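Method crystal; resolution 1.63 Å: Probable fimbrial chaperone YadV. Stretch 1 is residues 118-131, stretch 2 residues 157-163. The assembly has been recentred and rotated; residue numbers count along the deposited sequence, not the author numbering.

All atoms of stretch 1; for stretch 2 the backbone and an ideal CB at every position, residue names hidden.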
# COMPACT_ATOMS: atom_id res chain seq x y z
N ILE A 118 -5.35 -0.62 -5.49
CA ILE A 118 -4.18 0.07 -4.93
C ILE A 118 -4.54 0.64 -3.58
O ILE A 118 -5.71 0.80 -3.25
CB ILE A 118 -3.65 1.24 -5.80
CG1 ILE A 118 -4.69 2.35 -5.94
CG2 ILE A 118 -3.15 0.74 -7.15
CD1 ILE A 118 -4.17 3.55 -6.74
N LYS A 119 -3.53 0.89 -2.75
CA LYS A 119 -3.78 1.42 -1.40
C LYS A 119 -4.09 2.91 -1.42
O LYS A 119 -3.49 3.69 -2.18
CB LYS A 119 -2.55 1.22 -0.52
CG LYS A 119 -2.27 -0.26 -0.26
CD LYS A 119 -0.84 -0.39 0.37
CE LYS A 119 -0.31 -1.82 0.43
NZ LYS A 119 1.17 -1.82 0.79
N LEU A 120 -5.02 3.27 -0.54
CA LEU A 120 -5.27 4.70 -0.23
C LEU A 120 -4.89 4.91 1.23
O LEU A 120 -5.35 4.19 2.12
CB LEU A 120 -6.73 5.07 -0.47
CG LEU A 120 -7.03 6.53 -0.08
CD1 LEU A 120 -8.12 7.11 -1.04
CD2 LEU A 120 -7.51 6.64 1.36
N PHE A 121 -4.01 5.87 1.50
CA PHE A 121 -3.65 6.17 2.88
C PHE A 121 -4.31 7.45 3.28
O PHE A 121 -4.02 8.51 2.68
CB PHE A 121 -2.11 6.30 3.05
CG PHE A 121 -1.37 5.04 2.71
CD1 PHE A 121 -1.24 4.06 3.64
CD2 PHE A 121 -0.80 4.84 1.44
CE1 PHE A 121 -0.53 2.87 3.36
CE2 PHE A 121 -0.13 3.60 1.13
CZ PHE A 121 0.02 2.64 2.09
N TYR A 122 -5.19 7.35 4.27
CA TYR A 122 -5.82 8.54 4.86
C TYR A 122 -4.88 9.10 5.92
O TYR A 122 -4.53 8.40 6.89
CB TYR A 122 -7.19 8.17 5.45
CG TYR A 122 -7.88 9.40 5.99
CD1 TYR A 122 -8.60 10.24 5.16
CD2 TYR A 122 -7.84 9.68 7.36
CE1 TYR A 122 -9.27 11.35 5.68
CE2 TYR A 122 -8.54 10.76 7.89
CZ TYR A 122 -9.22 11.59 7.05
OH TYR A 122 -9.91 12.68 7.59
N ARG A 123 -4.42 10.37 5.73
CA ARG A 123 -3.37 10.93 6.56
C ARG A 123 -3.91 12.18 7.27
O ARG A 123 -4.04 13.24 6.67
CB ARG A 123 -2.15 11.30 5.71
CG ARG A 123 -1.00 11.81 6.57
CD ARG A 123 0.22 12.14 5.70
NE ARG A 123 0.70 10.83 5.22
CZ ARG A 123 1.44 10.71 4.13
NH1 ARG A 123 1.85 11.80 3.46
NH2 ARG A 123 1.79 9.50 3.70
N PRO A 124 -4.24 12.05 8.56
CA PRO A 124 -4.58 13.26 9.33
C PRO A 124 -3.45 14.26 9.27
O PRO A 124 -2.28 13.89 9.33
CB PRO A 124 -4.79 12.74 10.76
CG PRO A 124 -5.13 11.23 10.56
CD PRO A 124 -4.27 10.81 9.38
N ASP A 125 -3.80 15.53 9.19
CA ASP A 125 -2.79 16.58 9.22
C ASP A 125 -2.13 16.61 10.59
O ASP A 125 -2.79 16.31 11.61
CB ASP A 125 -3.45 17.94 9.02
CG ASP A 125 -3.88 18.23 7.59
OD1 ASP A 125 -3.89 17.37 6.72
OD2 ASP A 125 -4.16 19.38 7.30
N GLY A 126 -0.87 17.04 10.63
CA GLY A 126 -0.18 17.29 11.87
C GLY A 126 0.46 16.10 12.56
O GLY A 126 0.84 16.25 13.73
N LEU A 127 0.64 15.01 11.86
CA LEU A 127 1.33 13.88 12.49
C LEU A 127 2.81 14.18 12.70
O LEU A 127 3.44 14.91 11.91
CB LEU A 127 1.19 12.64 11.66
CG LEU A 127 -0.28 12.15 11.46
CD1 LEU A 127 -0.26 10.96 10.54
CD2 LEU A 127 -0.87 11.74 12.80
N LYS A 128 3.35 13.63 13.79
CA LYS A 128 4.75 13.80 14.11
C LYS A 128 5.63 13.17 13.03
O LYS A 128 5.37 12.06 12.57
CB LYS A 128 5.03 13.10 15.45
CG LYS A 128 6.48 13.18 15.88
CD LYS A 128 6.71 12.29 17.10
CE LYS A 128 8.16 12.40 17.58
NZ LYS A 128 9.12 11.97 16.54
N GLY A 129 6.68 13.88 12.64
CA GLY A 129 7.63 13.25 11.74
C GLY A 129 7.13 13.26 10.30
O GLY A 129 6.08 13.81 9.95
N ASN A 130 7.91 12.60 9.46
CA ASN A 130 7.60 12.55 8.05
C ASN A 130 7.46 11.11 7.59
O ASN A 130 8.24 10.25 8.00
CB ASN A 130 8.73 13.19 7.25
CG ASN A 130 8.91 14.64 7.64
OD1 ASN A 130 7.95 15.43 7.64
ND2 ASN A 130 10.11 14.96 8.12
N PRO A 131 6.53 10.84 6.66
CA PRO A 131 6.32 9.42 6.29
C PRO A 131 7.51 8.79 5.61
O PRO A 131 7.75 7.57 5.80
CB PRO A 131 5.09 9.46 5.33
CG PRO A 131 5.07 10.94 4.84
CD PRO A 131 5.52 11.74 6.08
N UNK A 157 5.91 4.75 14.71
CA UNK A 157 5.46 6.02 14.07
C UNK A 157 3.94 5.98 13.80
O UNK A 157 3.30 4.89 13.74
CB UNK A 157 6.22 6.26 12.76
N UNK A 158 3.38 7.14 13.46
CA UNK A 158 1.96 7.17 13.02
C UNK A 158 1.70 6.88 11.56
O UNK A 158 0.58 7.04 11.11
CB UNK A 158 1.37 8.55 13.33
N UNK A 159 2.72 6.40 10.84
CA UNK A 159 2.62 6.12 9.42
C UNK A 159 2.75 4.64 9.10
O UNK A 159 3.51 3.91 9.76
CB UNK A 159 3.69 6.91 8.66
N UNK A 160 1.99 4.20 8.11
CA UNK A 160 2.29 2.89 7.53
C UNK A 160 3.68 2.91 6.92
O UNK A 160 4.14 3.93 6.35
CB UNK A 160 1.25 2.50 6.48
N UNK A 161 4.31 1.72 6.96
CA UNK A 161 5.48 1.47 6.10
C UNK A 161 5.17 0.30 5.19
O UNK A 161 4.70 -0.75 5.63
CB UNK A 161 6.74 1.19 6.93
N UNK A 162 5.43 0.52 3.88
CA UNK A 162 5.17 -0.49 2.83
C UNK A 162 6.50 -0.80 2.16
O UNK A 162 7.34 0.10 2.04
CB UNK A 162 4.14 -0.00 1.81
N UNK A 163 6.67 -2.04 1.70
CA UNK A 163 7.95 -2.42 1.07
C UNK A 163 7.78 -3.00 -0.32
O UNK A 163 6.80 -3.71 -0.61
CB UNK A 163 8.68 -3.44 1.95

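Position 157 opens the segment with its CA-to-CB bond running sideways to stretch 1, and no atom of that stretch lies within 5.5 Å of the ideal CB. The visible surroundings therefore choose little; many side chains would do. The residue is Thr 157, whose value is local: its OG1 accepts a hydrogen bond from the backbone N of position 159 at 3.1 Å.

At position 158 the CB points toward stretch 1, 3.9 Å from Leu 127 CD2. The neighbour is aliphatic, so a compact apolar side chain would suit, and valine, alanine or proline could all be imagined; the phi of -85° lies within proline's reach. The deposited residue is Pro 158. Its CG lies 3.9 Å from Leu 127 CB and 3.7 Å from Lys 128 O, so the ring packs on the leucine and also touches the backbone beyond it.

Position 159 has the most to work with. Its CB points toward stretch 1 and lies 4.3 Å from Pro 131 CA. Beyond it, the loop from Leu 127 to Pro 131 curves around a space bordered by a leucine side chain, a proline ring and, on the strand, the end of Arg 123. Backbone carbonyls of Lys 128 and Gly 129 add acceptors. A long, flat side chain would fill this space, and one with a donor at its tip would do more; phenylalanine could supply the packing but not the hydrogen bond. Tyr 159 supplies both. Its OH donates to Gly 129 O at 2.7 Å, a short bond near the plane of the ring. Pro 131 covers one face: its CB sits 3.9 Å from the ring centroid, 20° off the normal, in a CH-pi contact. Leu 127 CD1 approaches Tyr 159 CE1 to 3.8 Å, while Arg 123 NE lies at the ring edge, 3.9 Å from that same CE1.

Position 160 directs its CB toward the ring of Phe 121, with CE1 only 3.6 Å from the ideal CB. Apolar or aromatic side chains are natural here. Tyr 160 places its CB 3.6 Å from Phe 121 CE1, and the two rings meet obliquely, centroids 5.5 Å apart and planes at 50°. Its backbone also contributes: a water donates to Tyr 160 O and to Pro 131 O, at 2.8 Å each, bridging the stretches.

Position 161 turns its CB away, so stretch 1 sets no preference; Val 161 occupies it.

Position 162 points back toward stretch 1. Its ideal CB is 3.6 Å from Lys 119 NZ and 4.9 Å from Phe 121 CZ, which favours a small side chain, preferably with an acceptor for the ammonium group. Ser 162 meets both demands: its OG accepts a weak hydrogen bond from Lys 119 NZ at 3.2 Å and lies 3.7 Å from Phe 121 CZ.

Position 163 again points away, so stretch 1 leaves the choice open; Phe 163 makes no contact with it.

Stretch 2, residues 157-163: TPYYVSF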
# COMPACT_ATOMS: atom_id res chain seq x y z
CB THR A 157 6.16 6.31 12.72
OG1 THR A 157 5.56 5.52 11.68
CG2 THR A 157 7.65 6.00 12.78
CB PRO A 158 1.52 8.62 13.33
CG PRO A 158 2.86 9.41 13.20
CD PRO A 158 3.93 8.48 13.77
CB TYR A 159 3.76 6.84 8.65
CG TYR A 159 3.78 8.33 8.87
CD1 TYR A 159 2.82 9.12 8.24
CD2 TYR A 159 4.75 8.92 9.69
CE1 TYR A 159 2.84 10.52 8.42
CE2 TYR A 159 4.80 10.35 9.85
CZ TYR A 159 3.82 11.11 9.20
OH TYR A 159 3.75 12.50 9.34
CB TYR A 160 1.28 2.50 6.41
CG TYR A 160 -0.07 2.19 6.95
CD1 TYR A 160 -0.98 3.19 7.27
CD2 TYR A 160 -0.39 0.89 7.23
CE1 TYR A 160 -2.22 2.87 7.81
CE2 TYR A 160 -1.67 0.57 7.80
CZ TYR A 160 -2.55 1.59 8.06
OH TYR A 160 -3.77 1.27 8.63
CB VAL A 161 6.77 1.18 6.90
CG1 VAL A 161 7.94 0.82 5.92
CG2 VAL A 161 7.18 2.43 7.73
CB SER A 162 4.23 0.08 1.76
OG SER A 162 2.92 0.39 2.32
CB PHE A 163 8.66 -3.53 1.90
CG PHE A 163 8.90 -3.17 3.36
CD1 PHE A 163 7.93 -3.45 4.30
CD2 PHE A 163 10.05 -2.53 3.74
CE1 PHE A 163 8.14 -3.12 5.68
CE2 PHE A 163 10.33 -2.24 5.09
CZ PHE A 163 9.35 -2.54 6.08
O HOH W 1 6.47 5.14 5.31
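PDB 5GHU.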